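Local structure of dioxygenase (Pseudomonas brassicacearum, 5V2D) at residues A232-M237 / P276-V281; E245-F250 / F352-G357. The protein probably cleaves the central double bond of lignin-derived stilbenes with dioxygen at an iron centre, yielding two aldehydes. All blocks are in the same frame, centred on the assembly; numbering follows the deposited sequence.

Contact 1 (A232-M237 / P276-V281)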
ATOM      1  N   ALA A 232     -14.639   3.379  17.590  1.00 34.82           N
ATOM      2  CA  ALA A 232     -14.356   4.753  17.255  1.00 35.38           C
ATOM      3  C   ALA A 232     -15.642   5.555  17.422  1.00 38.24           C
ATOM      4  O   ALA A 232     -16.734   4.976  17.432  1.00 36.45           O
ATOM      5  CB  ALA A 232     -13.918   4.835  15.803  1.00 37.32           C
ATOM      6  N   PRO A 233     -15.526   6.890  17.450  1.00 40.24           N
ATOM      7  CA  PRO A 233     -16.717   7.738  17.558  1.00 41.96           C
ATOM      8  C   PRO A 233     -17.492   7.806  16.252  1.00 45.85           C
ATOM      9  O   PRO A 233     -18.612   8.252  16.268  1.00 46.09           O
ATOM     10  CB  PRO A 233     -16.157   9.099  17.982  1.00 44.65           C
ATOM     11  CG  PRO A 233     -14.731   9.100  17.482  1.00 43.20           C
ATOM     12  CD  PRO A 233     -14.274   7.668  17.636  1.00 43.17           C
ATOM     13  N   TYR A 234     -16.947   7.326  15.137  1.00 39.64           N
ATOM     14  CA  TYR A 234     -17.658   7.257  13.884  1.00 39.63           C
ATOM     15  C   TYR A 234     -16.830   6.292  12.993  1.00 38.42           C
ATOM     16  O   TYR A 234     -15.674   6.008  13.314  1.00 38.36           O
ATOM     17  CB  TYR A 234     -17.762   8.636  13.228  1.00 39.34           C
ATOM     18  CG  TYR A 234     -16.451   9.414  13.195  1.00 41.62           C
ATOM     19  CD1 TYR A 234     -16.177  10.383  14.161  1.00 40.53           C
ATOM     20  CD2 TYR A 234     -15.528   9.225  12.207  1.00 39.03           C
ATOM     21  CE1 TYR A 234     -14.981  11.093  14.172  1.00 41.67           C
ATOM     22  CE2 TYR A 234     -14.312   9.950  12.193  1.00 41.37           C
ATOM     23  CZ  TYR A 234     -14.033  10.897  13.160  1.00 41.76           C
ATOM     24  OH  TYR A 234     -12.832  11.613  13.154  1.00 38.34           O
ATOM     25  N   ALA A 235     -17.416   5.801  11.922  1.00 35.94           N
ATOM     26  CA  ALA A 235     -16.733   4.923  10.966  1.00 37.44           C
ATOM     27  C   ALA A 235     -15.907   5.752  10.006  1.00 35.64           C
ATOM     28  O   ALA A 235     -16.423   6.585   9.254  1.00 37.95           O
ATOM     29  CB  ALA A 235     -17.717   4.046  10.200  1.00 38.41           C
ATOM     30  N   ALA A 236     -14.592   5.484   9.996  1.00 32.30           N
ATOM     31  CA  ALA A 236     -13.692   6.178   9.130  1.00 30.94           C
ATOM     32  C   ALA A 236     -12.621   5.266   8.592  1.00 29.95           C
ATOM     33  O   ALA A 236     -12.285   4.233   9.230  1.00 30.84           O
ATOM     34  CB  ALA A 236     -13.036   7.324   9.890  1.00 35.44           C
ATOM     35  N   MET A 237     -11.989   5.717   7.508  1.00 27.35           N
ATOM     36  CA  MET A 237     -10.888   4.907   6.897  1.00 27.78           C
ATOM     37  C   MET A 237      -9.713   4.836   7.871  1.00 29.22           C
ATOM     38  O   MET A 237      -9.210   5.872   8.341  1.00 28.46           O
ATOM     39  CB  MET A 237     -10.405   5.512   5.603  1.00 29.01           C
ATOM     40  CG  MET A 237      -9.309   4.654   4.923  1.00 28.87           C
ATOM     41  SD  MET A 237      -8.630   5.401   3.409  1.00 30.98           S
ATOM     42  CE  MET A 237      -9.934   4.890   2.350  1.00 31.59           C
ATOM     43  N   PRO A 276     -11.424  16.750  12.638  1.00 43.34           N
ATOM     44  CA  PRO A 276     -10.017  16.532  13.004  1.00 40.88           C
ATOM     45  C   PRO A 276      -9.499  15.117  12.597  1.00 36.49           C
ATOM     46  O   PRO A 276     -10.214  14.126  12.670  1.00 35.62           O
ATOM     47  CB  PRO A 276     -10.027  16.714  14.511  1.00 40.79           C
ATOM     48  CG  PRO A 276     -11.226  17.574  14.829  1.00 42.79           C
ATOM     49  CD  PRO A 276     -12.250  17.213  13.787  1.00 45.81           C
ATOM     50  N   GLN A 277      -8.263  15.084  12.148  1.00 33.23           N
ATOM     51  CA  GLN A 277      -7.494  13.844  12.111  1.00 33.53           C
ATOM     52  C   GLN A 277      -7.595  13.284  13.517  1.00 34.70           C
ATOM     53  O   GLN A 277      -7.461  14.020  14.499  1.00 36.83           O
ATOM     54  CB  GLN A 277      -6.055  14.137  11.694  1.00 34.68           C
ATOM     55  CG  GLN A 277      -5.907  14.447  10.211  1.00 34.45           C
ATOM     56  CD  GLN A 277      -4.520  14.921   9.883  1.00 38.13           C
ATOM     57  OE1 GLN A 277      -3.663  14.136   9.520  1.00 37.78           O
ATOM     58  NE2 GLN A 277      -4.264  16.187  10.086  1.00 39.31           N
ATOM     59  N   LEU A 278      -7.895  12.016  13.639  1.00 33.80           N
ATOM     60  CA  LEU A 278      -8.054  11.409  14.968  1.00 35.52           C
ATOM     61  C   LEU A 278      -7.072  10.213  15.071  1.00 35.22           C
ATOM     62  O   LEU A 278      -6.801   9.533  14.083  1.00 34.93           O
ATOM     63  CB  LEU A 278      -9.485  11.001  15.070  1.00 38.16           C
ATOM     64  CG  LEU A 278     -10.143  10.792  16.372  1.00 44.56           C
ATOM     65  CD1 LEU A 278     -10.038  11.966  17.328  1.00 46.40           C
ATOM     66  CD2 LEU A 278     -11.611  10.422  16.171  1.00 45.91           C
ATOM     67  N   PHE A 279      -6.548   9.964  16.268  1.00 32.90           N
ATOM     68  CA  PHE A 279      -5.651   8.840  16.526  1.00 30.81           C
ATOM     69  C   PHE A 279      -6.090   8.124  17.795  1.00 32.19           C
ATOM     70  O   PHE A 279      -6.237   8.790  18.862  1.00 31.10           O
ATOM     71  CB  PHE A 279      -4.232   9.354  16.721  1.00 30.55           C
ATOM     72  CG  PHE A 279      -3.704  10.120  15.537  1.00 31.83           C
ATOM     73  CD1 PHE A 279      -3.958  11.486  15.383  1.00 31.40           C
ATOM     74  CD2 PHE A 279      -2.985   9.455  14.548  1.00 31.83           C
ATOM     75  CE1 PHE A 279      -3.482  12.190  14.325  1.00 30.08           C
ATOM     76  CE2 PHE A 279      -2.474  10.154  13.472  1.00 31.49           C
ATOM     77  CZ  PHE A 279      -2.696  11.515  13.354  1.00 30.16           C
ATOM     78  N   ALA A 280      -6.278   6.814  17.716  1.00 29.81           N
ATOM     79  CA  ALA A 280      -6.458   5.985  18.898  1.00 29.08           C
ATOM     80  C   ALA A 280      -5.127   5.346  19.274  1.00 30.13           C
ATOM     81  O   ALA A 280      -4.462   4.759  18.445  1.00 28.54           O
ATOM     82  CB  ALA A 280      -7.465   4.908  18.615  1.00 29.92           C
ATOM     83  N   VAL A 281      -4.717   5.457  20.529  1.00 30.52           N
ATOM     84  CA  VAL A 281      -3.449   4.924  20.991  1.00 28.57           C
ATOM     85  C   VAL A 281      -3.765   3.994  22.134  1.00 29.51           C
ATOM     86  O   VAL A 281      -4.509   4.359  23.041  1.00 29.75           O
ATOM     87  CB  VAL A 281      -2.539   6.045  21.510  1.00 28.99           C
ATOM     88  CG1 VAL A 281      -1.263   5.464  22.055  1.00 31.24           C
ATOM     89  CG2 VAL A 281      -2.272   7.116  20.488  1.00 29.51           C
TER
HETATM   90  O   HOH W   1     -10.948  11.595  11.308  1.00 33.32           O

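Contact 2 (E245-F250 / F352-G357)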
ATOM      1  N   GLU A 245       6.881  -1.066  20.390  1.00 35.82           N
ATOM      2  CA  GLU A 245       7.125  -2.163  21.369  1.00 39.11           C
ATOM      3  C   GLU A 245       5.983  -2.278  22.323  1.00 35.03           C
ATOM      4  O   GLU A 245       5.574  -3.350  22.644  1.00 35.37           O
ATOM      5  CB  GLU A 245       8.423  -1.897  22.167  1.00 47.74           C
ATOM      6  CG  GLU A 245       9.646  -2.114  21.240  1.00 55.35           C
ATOM      7  CD  GLU A 245      10.955  -1.521  21.773  1.00 62.29           C
ATOM      8  OE1 GLU A 245      11.074  -0.243  22.021  1.00 55.42           O
ATOM      9  OE2 GLU A 245      11.857  -2.381  21.926  1.00 66.17           O
ATOM     10  N   ARG A 246       5.428  -1.163  22.772  1.00 34.89           N
ATOM     11  CA  ARG A 246       4.385  -1.176  23.771  1.00 35.92           C
ATOM     12  C   ARG A 246       3.033  -0.638  23.362  1.00 35.09           C
ATOM     13  O   ARG A 246       2.093  -0.759  24.148  1.00 31.30           O
ATOM     14  CB  ARG A 246       4.885  -0.415  25.023  1.00 40.22           C
ATOM     15  CG  ARG A 246       5.968  -1.217  25.797  1.00 43.73           C
ATOM     16  CD  ARG A 246       6.825  -0.281  26.614  1.00 46.87           C
ATOM     17  NE  ARG A 246       7.736   0.527  25.774  1.00 52.86           N
ATOM     18  CZ  ARG A 246       8.976   0.208  25.398  1.00 55.70           C
ATOM     19  NH1 ARG A 246       9.540  -0.938  25.740  1.00 67.16           N
ATOM     20  NH2 ARG A 246       9.672   1.053  24.616  1.00 54.75           N
ATOM     21  N   TYR A 247       2.910  -0.011  22.181  1.00 31.39           N
ATOM     22  CA  TYR A 247       1.653   0.638  21.808  1.00 30.93           C
ATOM     23  C   TYR A 247       1.276   0.336  20.359  1.00 29.69           C
ATOM     24  O   TYR A 247       2.103  -0.069  19.547  1.00 29.21           O
ATOM     25  CB  TYR A 247       1.732   2.152  21.960  1.00 32.68           C
ATOM     26  CG  TYR A 247       1.875   2.540  23.388  1.00 34.81           C
ATOM     27  CD1 TYR A 247       0.778   2.588  24.239  1.00 35.64           C
ATOM     28  CD2 TYR A 247       3.141   2.776  23.916  1.00 34.88           C
ATOM     29  CE1 TYR A 247       0.935   2.845  25.568  1.00 38.11           C
ATOM     30  CE2 TYR A 247       3.318   3.049  25.277  1.00 40.80           C
ATOM     31  CZ  TYR A 247       2.205   3.108  26.079  1.00 38.36           C
ATOM     32  OH  TYR A 247       2.312   3.379  27.380  1.00 40.19           O
ATOM     33  N   VAL A 248       0.004   0.557  20.065  1.00 31.43           N
ATOM     34  CA  VAL A 248      -0.546   0.522  18.718  1.00 30.75           C
ATOM     35  C   VAL A 248      -1.263   1.862  18.525  1.00 28.77           C
ATOM     36  O   VAL A 248      -1.894   2.346  19.434  1.00 29.31           O
ATOM     37  CB  VAL A 248      -1.512  -0.647  18.646  1.00 34.45           C
ATOM     38  CG1 VAL A 248      -2.289  -0.643  17.363  1.00 38.60           C
ATOM     39  CG2 VAL A 248      -0.718  -1.931  18.732  1.00 37.49           C
ATOM     40  N   VAL A 249      -1.169   2.455  17.331  1.00 29.02           N
ATOM     41  CA  VAL A 249      -1.819   3.704  16.988  1.00 29.14           C
ATOM     42  C   VAL A 249      -2.633   3.510  15.706  1.00 30.57           C
ATOM     43  O   VAL A 249      -2.094   3.028  14.689  1.00 26.53           O
ATOM     44  CB  VAL A 249      -0.795   4.814  16.746  1.00 30.13           C
ATOM     45  CG1 VAL A 249      -1.493   6.130  16.411  1.00 31.89           C
ATOM     46  CG2 VAL A 249       0.091   4.962  17.975  1.00 30.16           C
ATOM     47  N   PHE A 250      -3.913   3.868  15.765  1.00 30.93           N
ATOM     48  CA  PHE A 250      -4.841   3.810  14.616  1.00 30.32           C
ATOM     49  C   PHE A 250      -5.085   5.265  14.141  1.00 29.28           C
ATOM     50  O   PHE A 250      -5.724   6.040  14.831  1.00 28.45           O
ATOM     51  CB  PHE A 250      -6.174   3.297  15.055  1.00 32.26           C
ATOM     52  CG  PHE A 250      -6.193   1.853  15.443  1.00 31.43           C
ATOM     53  CD1 PHE A 250      -5.579   1.424  16.610  1.00 33.16           C
ATOM     54  CD2 PHE A 250      -7.037   0.964  14.760  1.00 34.89           C
ATOM     55  CE1 PHE A 250      -5.605   0.078  16.998  1.00 32.39           C
ATOM     56  CE2 PHE A 250      -7.136  -0.416  15.144  1.00 32.93           C
ATOM     57  CZ  PHE A 250      -6.407  -0.845  16.274  1.00 35.27           C
ATOM     58  N   PHE A 352       2.617  11.568  20.605  1.00 31.39           N
ATOM     59  CA  PHE A 352       1.416  11.349  21.407  1.00 34.19           C
ATOM     60  C   PHE A 352       1.951  11.115  22.847  1.00 36.09           C
ATOM     61  O   PHE A 352       2.506  10.066  23.154  1.00 36.22           O
ATOM     62  CB  PHE A 352       0.600  10.141  20.926  1.00 31.98           C
ATOM     63  CG  PHE A 352       0.176  10.249  19.497  1.00 30.65           C
ATOM     64  CD1 PHE A 352       0.898   9.591  18.504  1.00 31.82           C
ATOM     65  CD2 PHE A 352      -0.807  11.107  19.103  1.00 31.11           C
ATOM     66  CE1 PHE A 352       0.507   9.661  17.186  1.00 32.67           C
ATOM     67  CE2 PHE A 352      -1.186  11.206  17.782  1.00 33.63           C
ATOM     68  CZ  PHE A 352      -0.510  10.485  16.807  1.00 29.80           C
ATOM     69  N   ASP A 353       1.788  12.135  23.673  1.00 36.06           N
ATOM     70  CA  ASP A 353       2.295  12.120  25.042  1.00 37.07           C
ATOM     71  C   ASP A 353       1.172  11.641  25.910  1.00 37.46           C
ATOM     72  O   ASP A 353       0.181  12.417  26.138  1.00 35.93           O
ATOM     73  CB  ASP A 353       2.758  13.504  25.467  1.00 39.13           C
ATOM     74  CG  ASP A 353       3.426  13.503  26.880  1.00 41.88           C
ATOM     75  OD1 ASP A 353       3.362  12.477  27.634  1.00 37.76           O
ATOM     76  OD2 ASP A 353       4.155  14.489  27.128  1.00 46.25           O
ATOM     77  N   LEU A 354       1.278  10.378  26.351  1.00 36.82           N
ATOM     78  CA  LEU A 354       0.190   9.790  27.082  1.00 39.68           C
ATOM     79  C   LEU A 354      -0.008  10.445  28.517  1.00 43.48           C
ATOM     80  O   LEU A 354      -1.031  10.227  29.147  1.00 41.24           O
ATOM     81  CB  LEU A 354       0.453   8.298  27.256  1.00 42.22           C
ATOM     82  CG  LEU A 354      -0.186   7.191  26.431  1.00 49.33           C
ATOM     83  CD1 LEU A 354      -1.363   7.601  25.516  1.00 50.51           C
ATOM     84  CD2 LEU A 354       0.892   6.351  25.743  1.00 49.35           C
ATOM     85  N   ASN A 355       1.030  11.136  28.977  1.00 40.75           N
ATOM     86  CA  ASN A 355       0.982  11.783  30.338  1.00 45.94           C
ATOM     87  C   ASN A 355       0.658  13.227  30.325  1.00 46.07           C
ATOM     88  O   ASN A 355       0.939  13.966  31.280  1.00 46.20           O
ATOM     89  CB  ASN A 355       2.333  11.627  30.991  1.00 45.41           C
ATOM     90  CG  ASN A 355       2.632  10.193  31.238  1.00 46.17           C
ATOM     91  OD1 ASN A 355       1.697   9.461  31.584  1.00 49.86           O
ATOM     92  ND2 ASN A 355       3.844   9.762  30.914  1.00 51.84           N
ATOM     93  N   SER A 356       0.165  13.702  29.227  1.00 46.11           N
ATOM     94  CA  SER A 356      -0.011  15.169  29.101  1.00 47.08           C
ATOM     95  C   SER A 356      -1.521  15.416  29.297  1.00 48.81           C
ATOM     96  O   SER A 356      -2.399  14.492  29.275  1.00 49.19           O
ATOM     97  CB  SER A 356       0.550  15.656  27.781  1.00 47.75           C
ATOM     98  OG  SER A 356      -0.518  16.049  26.898  1.00 46.93           O
ATOM     99  N   GLY A 357      -1.827  16.670  29.522  1.00 54.78           N
ATOM    100  CA  GLY A 357      -3.243  17.086  29.652  1.00 59.10           C
ATOM    101  C   GLY A 357      -3.974  17.194  28.308  1.00 58.53           C
ATOM    102  O   GLY A 357      -5.150  17.178  28.280  1.00 58.07           O
TER

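Contact 1 (A232-M237 / P276-V281)
Pro233 and Tyr234, in the loop leading from one blade of the seven-bladed beta-propeller of this carotenoid-cleavage-oxygenase family to the next, lie against Leu278 of the next blade. The loop 232-237 follows strand 224-231 and runs on toward His239, one of the four histidines that bind the iron; strand 276-283 belongs to the four-stranded sheet that begins just after it. The apolar part of the contact gathers round a single methyl group, CD2 of Leu278. Pro233 meets it tip to tip, CG lying 3.6 Å from Leu278 CD2, while the Tyr234 ring passes at a slant, with CZ 3.9 Å from that methyl. Leu278 is buried, and its side chain also touches Leu252 and Trp293 on the strands flanking its own, so the two loop residues add to packing that Leu278 has with its neighbouring strands. In Tyr234, chi1 of 47° sets CG between the backbone N and the carbonyl carbon, directing the phenol across to Pro276 and Leu278. Its hydroxyl stands 3.7 Å from Pro276 O, and a water closes the gap. A phenylalanine in place of Tyr234 would keep the ring but is likely to leave that water without its donor, and so break the polar link to the Pro276 carbonyl. The water lies in the plane of the Tyr234 ring at its edge, accepting from Tyr234 OH at 2.6 Å and donating to Pro276 O at 3.0 Å.

Contact 2 (E245-F250 / F352-G357)
Tyr247 and Leu354 meet across the seam between two consecutive propeller blades, and one step deeper Val249 meets Phe352; both pairs are apolar, as is common where the sheets of a propeller face each other. The first pair is a CH-pi contact. Leu354 CD2 sits over one face of the Tyr247 ring, 3.9 Å from its centroid and 28° off the ring normal. The methyl is displaced toward the hydroxyl end of the ring, 3.5 Å from both Tyr247 CE1 and CZ. The two side chains come from opposite directions, and the CD2 branch of the leucine rests on the ring. The second pair is looser and packs obliquely: with chi1 of -179°, Val249 turns its CG1 branch to Phe352, 4.1 Å from CE1 of that ring.

Polar groups brace each segment and also span the seam. Leu354 occupies the second position of a type I turn from Asp353 to Ser356, where the strand ends. An Asx turn reinforces it: Asn355 N donates to Asp353 OD1 at 3.0 Å with an N-H...O angle of 148°, reaching the oxygen from above the carboxylate plane. The turn's own backbone bond, Ser356 N to Asp353 O, is weak. Next to Tyr247, Arg246 NH2 forms a weak hydrogen bond within a salt bridge to Glu245 OE1. Two links reach over to the other blade: a salt bridge from Arg246 NE to Asp310, and a hydrogen bond from Arg292 NH1 to Leu354 O.

Strand 247-252 belongs to the sheet of residues 242-298, and strand 345-353 to that of residues 301-365. Val315 of strand 314-322, which lies beside 345-353 in its sheet, touches Tyr247, Val249 and Leu354, while Val281 of strand 276-283 touches Tyr247 and Val249.

Contacts 1 and 2 lie about 15 Å apart, centre to centre, and interleave along the chain: 232-237, 245-250, 276-281, then 352-357. Both use the sheet of residues 242-298, in which strands 247-252 and 276-283 are antiparallel neighbours, joined by a probable hydrogen bond from Phe250 N to Ala280 O of 2.9 Å. Contact 1 ties this blade to the passage arriving from the preceding one; contact 2 packs it against the following one. Phe279 and Phe352 bring the two together directly, CG of the former 3.5 Å from CZ of the latter. One blade is thus in contact with the loop from its predecessor and with the blade that follows.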